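Gram-negative insecticidal protein (Chromobacterium piscinae, PDB 6FBM) is an insecticidal toxin of the MACPF and beta-tripod families that probably acts by forming pores in target-cell membranes. Local coordinates at the interface of chains A and B and the interface of chains C and B. Coordinates in Å, arbitrary orientation; residue numbers count along the deposited sequence, not the author numbering. Chains: chain A/B/C, Gram-negative insecticidal protein.

Contact 1: the interface of chains A and B. Residues chain A 55, 268; chain B 10, 47, 58.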
ATOM      1  N   ARG A  55     -20.511   3.618  -1.853  1.00 18.46           N
ATOM      2  CA  ARG A  55     -19.701   4.320  -0.876  1.00 18.39           C
ATOM      3  C   ARG A  55     -20.488   5.351  -0.086  1.00 18.23           C
ATOM      4  O   ARG A  55     -21.415   5.938  -0.592  1.00 16.56           O
ATOM      5  CB  ARG A  55     -18.547   5.023  -1.565  1.00 18.14           C
ATOM      6  CG  ARG A  55     -17.721   4.140  -2.446  1.00 18.55           C
ATOM      7  CD  ARG A  55     -16.666   5.017  -3.076  1.00 19.41           C
ATOM      8  NE  ARG A  55     -15.811   4.326  -4.046  1.00 20.46           N
ATOM      9  CZ  ARG A  55     -14.691   4.835  -4.537  1.00 21.00           C
ATOM     10  NH1 ARG A  55     -14.228   6.036  -4.157  1.00 21.73           N
ATOM     11  NH2 ARG A  55     -14.005   4.151  -5.441  1.00 21.51           N
ATOM     12  N   ASP A 268     -12.927   8.839  -7.603  1.00 15.04           N
ATOM     13  CA  ASP A 268     -11.831   9.055  -6.665  1.00 15.04           C
ATOM     14  C   ASP A 268     -11.193  10.420  -6.881  1.00 15.05           C
ATOM     15  O   ASP A 268     -10.476  10.923  -6.011  1.00 15.85           O
ATOM     16  CB  ASP A 268     -10.758   7.963  -6.797  1.00 14.90           C
ATOM     17  CG  ASP A 268     -11.328   6.540  -6.735  1.00 15.18           C
ATOM     18  OD1 ASP A 268     -11.987   6.282  -5.743  1.00 15.34           O
ATOM     19  OD2 ASP A 268     -11.147   5.695  -7.640  1.00 14.65           O
TER
ATOM     20  N   LEU B  10      -6.514  10.715  -0.900  1.00 26.24           N
ATOM     21  CA  LEU B  10      -7.682  10.165  -1.548  1.00 22.54           C
ATOM     22  C   LEU B  10      -8.502   9.126  -0.817  1.00 19.06           C
ATOM     23  O   LEU B  10      -8.139   8.516   0.143  1.00 19.17           O
ATOM     24  CB  LEU B  10      -7.319   9.583  -2.916  1.00 23.95           C
ATOM     25  CG  LEU B  10      -6.585  10.422  -3.958  1.00 25.21           C
ATOM     26  CD1 LEU B  10      -6.371   9.547  -5.192  1.00 24.63           C
ATOM     27  CD2 LEU B  10      -7.390  11.676  -4.321  1.00 26.79           C
ATOM     28  N   LEU B  47      -6.324   2.651  -4.870  1.00 19.58           N
ATOM     29  CA  LEU B  47      -7.113   2.631  -3.648  1.00 18.38           C
ATOM     30  C   LEU B  47      -7.507   1.221  -3.271  1.00 17.30           C
ATOM     31  O   LEU B  47      -7.779   0.380  -4.145  1.00 16.14           O
ATOM     32  CB  LEU B  47      -8.387   3.477  -3.825  1.00 18.21           C
ATOM     33  CG  LEU B  47      -8.215   4.937  -4.206  1.00 18.65           C
ATOM     34  CD1 LEU B  47      -9.595   5.566  -4.316  1.00 19.14           C
ATOM     35  CD2 LEU B  47      -7.410   5.711  -3.177  1.00 18.29           C
ATOM     36  N   THR B  58     -12.995   3.820   0.852  1.00 13.77           N
ATOM     37  CA  THR B  58     -11.778   3.694   0.081  1.00 12.99           C
ATOM     38  C   THR B  58     -10.695   4.526   0.727  1.00 12.47           C
ATOM     39  O   THR B  58     -10.971   5.485   1.446  1.00 11.74           O
ATOM     40  CB  THR B  58     -11.966   4.139  -1.361  1.00 13.13           C
ATOM     41  OG1 THR B  58     -12.476   5.482  -1.388  1.00 12.46           O
ATOM     42  CG2 THR B  58     -12.909   3.169  -2.081  1.00 12.80           C
TER
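The guanidinium of A:Arg55 carries the methyl CG2 of B:Thr58 on one face, 3.5 Å from CZ and over the centre of the plane, while the carboxylate carbon CG of A:Asp268 lies at its edge, in plane. The two chains are copies of one MACPF-family toxin, and this patch joins strand 55-60 and helix 255-269 of chain A to strands 47-52 and 55-60 of chain B and the N-terminal loop carrying B:Leu10; the pairing may or may not be biological.

Within chain A, NH1 and NH2 of A:Arg55 both donate end-on to OD1 of A:Asp268. NH1 of A:Arg55 lies 2.8 Å from OD1 of A:Asp268, in a salt bridge that runs nearly along the C-O axis. NH2 of A:Arg55, 2.9 Å from OD1 of A:Asp268, arrives on the syn side, 17° out of the carboxylate plane. This double grip should restrict rotation of the guanidinium and so present a fixed face to the threonine, whose side chain crosses the arginine at about a right angle. In B:Thr58, chi1 of 55° sets CG2 anti to the carbonyl carbon and over that face. OG1 of B:Thr58 lies 3.3 Å from NH1 of A:Arg55, a close approach that is not counted as a hydrogen bond.

B:Leu47 approaches A:Asp268 from the opposite direction; its CD1 faces the carboxylate but is modelled too close for the packing to be read in detail. Farther along, CD2 of B:Leu10 packs 3.6 Å from the carbonyl O of A:Asp268.

Contact 2: the interface of chains C and B. Residues chain C 48, 50-51, 59, 65; chain B 137, 139-140.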
ATOM      1  N   ASP C  48       7.296  -2.142  -4.276  1.00 22.39           N
ATOM      2  CA  ASP C  48       8.037  -0.960  -3.858  1.00 25.41           C
ATOM      3  C   ASP C  48       9.480  -1.402  -3.787  1.00 24.33           C
ATOM      4  O   ASP C  48       9.756  -2.556  -3.571  1.00 22.10           O
ATOM      5  CB  ASP C  48       7.598  -0.466  -2.473  1.00 29.86           C
ATOM      6  CG  ASP C  48       6.554   0.640  -2.499  1.00 36.44           C
ATOM      7  OD1 ASP C  48       6.543   1.451  -3.482  1.00 43.98           O
ATOM      8  OD2 ASP C  48       5.722   0.671  -1.530  1.00 33.00           O
ATOM      9  N   ILE C  50      13.169  -0.183  -1.817  1.00 27.52           N
ATOM     10  CA  ILE C  50      13.609   0.517  -0.633  1.00 27.01           C
ATOM     11  C   ILE C  50      15.115   0.273  -0.493  1.00 28.44           C
ATOM     12  O   ILE C  50      15.634  -0.829  -0.789  1.00 24.35           O
ATOM     13  CB  ILE C  50      12.820   0.011   0.602  1.00 27.74           C
ATOM     14  CG1 ILE C  50      13.142   0.819   1.831  1.00 28.96           C
ATOM     15  CG2 ILE C  50      13.080  -1.470   0.893  1.00 29.25           C
ATOM     16  CD1 ILE C  50      12.373   0.342   3.038  1.00 29.77           C
ATOM     17  N   GLU C  51      15.820   1.305  -0.046  1.00 32.60           N
ATOM     18  CA  GLU C  51      17.245   1.193   0.276  1.00 34.65           C
ATOM     19  C   GLU C  51      17.386   1.104   1.793  1.00 31.39           C
ATOM     20  O   GLU C  51      16.857   1.929   2.540  1.00 32.16           O
ATOM     21  CB  GLU C  51      18.025   2.389  -0.280  1.00 41.42           C
ATOM     22  CG  GLU C  51      19.487   2.096  -0.529  1.00 50.80           C
ATOM     23  CD  GLU C  51      20.461   2.934   0.299  1.00 58.70           C
ATOM     24  OE1 GLU C  51      21.345   3.511  -0.352  1.00 67.80           O
ATOM     25  OE2 GLU C  51      20.363   3.004   1.561  1.00 58.79           O
ATOM     26  N   PHE C  59       9.562  -5.425  -2.355  1.00 10.01           N
ATOM     27  CA  PHE C  59       8.514  -6.103  -1.600  1.00  9.91           C
ATOM     28  C   PHE C  59       7.182  -5.604  -2.142  1.00 10.19           C
ATOM     29  O   PHE C  59       7.151  -4.585  -2.815  1.00  9.98           O
ATOM     30  CB  PHE C  59       8.638  -5.810  -0.105  1.00  9.67           C
ATOM     31  CG  PHE C  59       8.588  -4.352   0.212  1.00  9.39           C
ATOM     32  CD1 PHE C  59       9.724  -3.572   0.134  1.00  9.53           C
ATOM     33  CD2 PHE C  59       7.395  -3.754   0.591  1.00  9.62           C
ATOM     34  CE1 PHE C  59       9.693  -2.219   0.428  1.00  9.72           C
ATOM     35  CE2 PHE C  59       7.328  -2.395   0.881  1.00  9.58           C
ATOM     36  CZ  PHE C  59       8.492  -1.618   0.807  1.00  9.71           C
ATOM     37  N   VAL C  65       6.921  -1.780   5.525  1.00  9.90           N
ATOM     38  CA  VAL C  65       8.180  -2.120   6.112  1.00  9.94           C
ATOM     39  C   VAL C  65       8.576  -1.003   7.038  1.00 10.49           C
ATOM     40  O   VAL C  65       8.579   0.151   6.650  1.00 11.03           O
ATOM     41  CB  VAL C  65       9.243  -2.311   5.027  1.00  9.58           C
ATOM     42  CG1 VAL C  65      10.607  -2.565   5.649  1.00  9.47           C
ATOM     43  CG2 VAL C  65       8.847  -3.437   4.051  1.00  9.74           C
TER
ATOM     44  N   GLY B 137       6.995   3.159   6.884  1.00  9.31           N
ATOM     45  CA  GLY B 137       8.145   3.720   7.538  1.00  9.52           C
ATOM     46  C   GLY B 137       8.786   4.808   6.717  1.00 10.10           C
ATOM     47  O   GLY B 137       8.549   4.947   5.510  1.00 10.51           O
ATOM     48  N   ALA B 139      11.629   5.286   5.450  1.00 12.47           N
ATOM     49  CA  ALA B 139      12.423   4.984   4.275  1.00 13.40           C
ATOM     50  C   ALA B 139      11.566   4.728   3.041  1.00 14.41           C
ATOM     51  O   ALA B 139      12.017   4.986   1.929  1.00 16.86           O
ATOM     52  CB  ALA B 139      13.349   3.809   4.549  1.00 13.62           C
ATOM     53  N   THR B 140      10.340   4.248   3.213  1.00 14.65           N
ATOM     54  CA  THR B 140       9.419   4.085   2.091  1.00 14.15           C
ATOM     55  C   THR B 140       8.851   5.435   1.675  1.00 14.78           C
ATOM     56  O   THR B 140       8.731   5.739   0.471  1.00 15.53           O
ATOM     57  CB  THR B 140       8.279   3.132   2.484  1.00 14.08           C
ATOM     58  OG1 THR B 140       8.854   1.836   2.778  1.00 13.65           O
ATOM     59  CG2 THR B 140       7.215   3.006   1.381  1.00 14.18           C
TER
HETATM   60  O   HOH W   1       6.783   0.271   3.432  1.00 15.00           O
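Backbone meets backbone where N of B:Gly137, in the loop leading into the short helix 138-141, points to O of C:Val65 on strand 64-78 through a weak hydrogen bond of 3.4 Å, bent to 141° at the hydrogen. Both chains are the same MACPF-family protein, related here by a two-fold, though the structure alone does not show that this dimer forms in solution.

Water 1 adds a second polar link beside that bond. It lies 2.9 Å from N of C:Val65 and 2.7 Å from the hydroxyl OG1 of B:Thr140, bridging a strand amide to the helix side chain. In B:Thr140 chi1 is -63°, which turns OG1 towards the water and the strands while CG2 points towards C:Asp48, a poorly ordered residue.

The apolar contact comes from C:Ile50. Its long branch is fully extended, with CG1 anti to the backbone N (chi1 -174°), and so carries CD1 out to the helix. CD1 of C:Ile50 lies 3.9 Å from CB of B:Ala139. The same CD1 of C:Ile50 is 3.8 Å from OG1 of B:Thr140, whose side chain it meets at a slant. The ring atom CZ of C:Phe59 also lies near OG1 of B:Thr140, at 4.0 Å, a loose approach. Contacts within chain C probably help to hold the ring: CG2 of C:Val65 rests over the centre of one face of C:Phe59, 3.5 Å above the plane, and CB of C:Ile50 lies in plane at the edge.

Contact 3: the interface of chains C and B. Residues chain C 139-140; chain B 48-50, 59, 65, 67.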
ATOM      1  N   ALA C 139     -10.055  -6.678   7.188  1.00  6.89           N
ATOM      2  CA  ALA C 139     -11.116  -6.138   6.337  1.00  7.07           C
ATOM      3  C   ALA C 139     -10.585  -5.666   4.993  1.00  7.42           C
ATOM      4  O   ALA C 139     -11.323  -5.713   4.010  1.00  7.93           O
ATOM      5  CB  ALA C 139     -11.860  -5.013   7.055  1.00  7.03           C
ATOM      6  N   THR C 140      -9.331  -5.236   4.920  1.00  7.72           N
ATOM      7  CA  THR C 140      -8.724  -4.874   3.640  1.00  7.83           C
ATOM      8  C   THR C 140      -8.347  -6.129   2.870  1.00  8.19           C
ATOM      9  O   THR C 140      -8.514  -6.212   1.647  1.00  7.53           O
ATOM     10  CB  THR C 140      -7.474  -4.018   3.878  1.00  7.98           C
ATOM     11  OG1 THR C 140      -7.807  -2.831   4.600  1.00  8.48           O
ATOM     12  CG2 THR C 140      -6.760  -3.667   2.561  1.00  7.96           C
TER
ATOM     13  N   ASP B  48      -7.567   0.991  -1.968  1.00 15.85           N
ATOM     14  CA  ASP B  48      -8.090  -0.249  -1.411  1.00 15.88           C
ATOM     15  C   ASP B  48      -9.459   0.083  -0.898  1.00 15.58           C
ATOM     16  O   ASP B  48      -9.822   1.280  -0.750  1.00 15.13           O
ATOM     17  CB  ASP B  48      -7.232  -0.753  -0.243  1.00 16.00           C
ATOM     18  CG  ASP B  48      -6.150  -1.774  -0.693  1.00 15.84           C
ATOM     19  OD1 ASP B  48      -6.365  -2.548  -1.656  1.00 16.23           O
ATOM     20  OD2 ASP B  48      -5.062  -1.811  -0.102  1.00 16.41           O
ATOM     21  N   SER B  49     -10.297  -0.904  -0.645  1.00 16.30           N
ATOM     22  CA  SER B  49     -11.523  -0.637   0.029  1.00 17.84           C
ATOM     23  C   SER B  49     -11.789  -1.550   1.158  1.00 18.67           C
ATOM     24  O   SER B  49     -11.306  -2.615   1.194  1.00 18.93           O
ATOM     25  CB  SER B  49     -12.724  -0.451  -0.933  1.00 18.67           C
ATOM     26  OG  SER B  49     -13.019  -1.553  -1.663  1.00 19.42           O
ATOM     27  N   ILE B  50     -12.622  -1.097   2.096  1.00 20.30           N
ATOM     28  CA  ILE B  50     -13.226  -1.924   3.085  1.00 21.89           C
ATOM     29  C   ILE B  50     -14.730  -1.696   3.218  1.00 23.23           C
ATOM     30  O   ILE B  50     -15.225  -0.636   2.895  1.00 19.50           O
ATOM     31  CB  ILE B  50     -12.563  -1.724   4.443  1.00 22.56           C
ATOM     32  CG1 ILE B  50     -12.594  -0.278   4.951  1.00 22.16           C
ATOM     33  CG2 ILE B  50     -11.146  -2.270   4.447  1.00 23.65           C
ATOM     34  CD1 ILE B  50     -12.432  -0.195   6.446  1.00 22.40           C
ATOM     35  N   PHE B  59      -9.453   4.143   0.472  1.00 11.45           N
ATOM     36  CA  PHE B  59      -8.303   4.850   1.018  1.00 10.85           C
ATOM     37  C   PHE B  59      -7.117   4.429   0.177  1.00 11.33           C
ATOM     38  O   PHE B  59      -7.195   3.416  -0.527  1.00 11.23           O
ATOM     39  CB  PHE B  59      -8.101   4.480   2.486  1.00 10.32           C
ATOM     40  CG  PHE B  59      -7.937   3.034   2.726  1.00  9.85           C
ATOM     41  CD1 PHE B  59      -9.051   2.209   2.853  1.00  9.57           C
ATOM     42  CD2 PHE B  59      -6.673   2.474   2.816  1.00  9.80           C
ATOM     43  CE1 PHE B  59      -8.914   0.839   3.070  1.00  9.40           C
ATOM     44  CE2 PHE B  59      -6.528   1.111   3.041  1.00  9.66           C
ATOM     45  CZ  PHE B  59      -7.656   0.288   3.153  1.00  9.27           C
ATOM     46  N   VAL B  65      -5.216  -0.088   7.030  1.00  8.52           N
ATOM     47  CA  VAL B  65      -6.341   0.136   7.871  1.00  8.55           C
ATOM     48  C   VAL B  65      -6.584  -1.116   8.673  1.00  9.04           C
ATOM     49  O   VAL B  65      -6.658  -2.215   8.130  1.00  9.61           O
ATOM     50  CB  VAL B  65      -7.575   0.491   7.033  1.00  8.44           C
ATOM     51  CG1 VAL B  65      -8.824   0.547   7.883  1.00  8.50           C
ATOM     52  CG2 VAL B  65      -7.375   1.896   6.480  1.00  8.64           C
ATOM     53  N   THR B  67      -9.431  -2.266  11.387  1.00 11.76           N
ATOM     54  CA  THR B  67     -10.677  -1.978  12.064  1.00 12.94           C
ATOM     55  C   THR B  67     -10.580  -2.572  13.464  1.00 15.37           C
ATOM     56  O   THR B  67     -10.044  -3.666  13.651  1.00 17.79           O
ATOM     57  CB  THR B  67     -11.904  -2.579  11.347  1.00 12.29           C
ATOM     58  OG1 THR B  67     -11.927  -4.015  11.484  1.00 12.00           O
ATOM     59  CG2 THR B  67     -11.936  -2.153   9.915  1.00 12.10           C
TER
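Packing is tightest where the branch methyl CG2 of B:Ile50 presses on helix 138-141 of chain C, touching C:Thr140 and C:Ala139 together. This is a helix-on-strand patch between two copies of an MACPF-family toxin, part of a two-fold interface that may or may not exist outside the crystal.

CG2 of B:Ile50 stands 3.4 Å from the hydroxyl OG1 of C:Thr140. CG2 of B:Ile50 also lies 3.5 Å from the carbonyl O of C:Ala139 and 3.6 Å from CA of C:Thr140, so it fits against side chain and helix backbone at once. In B:Ile50 chi1 is 58°, which leaves CG2 anti to the carbonyl carbon and turned to the helix. OG1 of C:Thr140 is flanked as well by the ring of B:Phe59, whose CZ comes within 3.4 Å. That ring is backed within chain B by CG2 of B:Val65, lying over the centre of the face, which should help to keep it turned towards the threonine.

The margins are looser. At one end the methyl CG2 of C:Thr140 passes B:Asp48 at about a right angle, 3.7 Å from the carboxylate OD2. At the other, CB of C:Ala139 meets CG2 of B:Thr67 methyl to methyl at 4.0 Å. Between them, B:Ser49 brings its carbonyl O no nearer than 4.2 Å to O of C:Ala139, which marks adjacency and not a bond.

Contacts 2 and 3 are twins of one two-fold interface, with C-alpha centres about 21 Å apart and the roles of chains B and C exchanged: helix 138-141 meets residues 48, 50, 59 and 65 in both. The copies differ in detail, since C:Ile50 presents CD1 in contact 2, whereas B:Ile50 presents CG2 in contact 3. The C-alpha centre of contact 1 lies about 10 Å from that of contact 3 and about 23 Å from that of contact 2. Contact 1 draws on the same strands 47-52 and 55-60 of chain B, so that hairpin serves two different neighbours, chains A and C, in the four-chain deposited assembly.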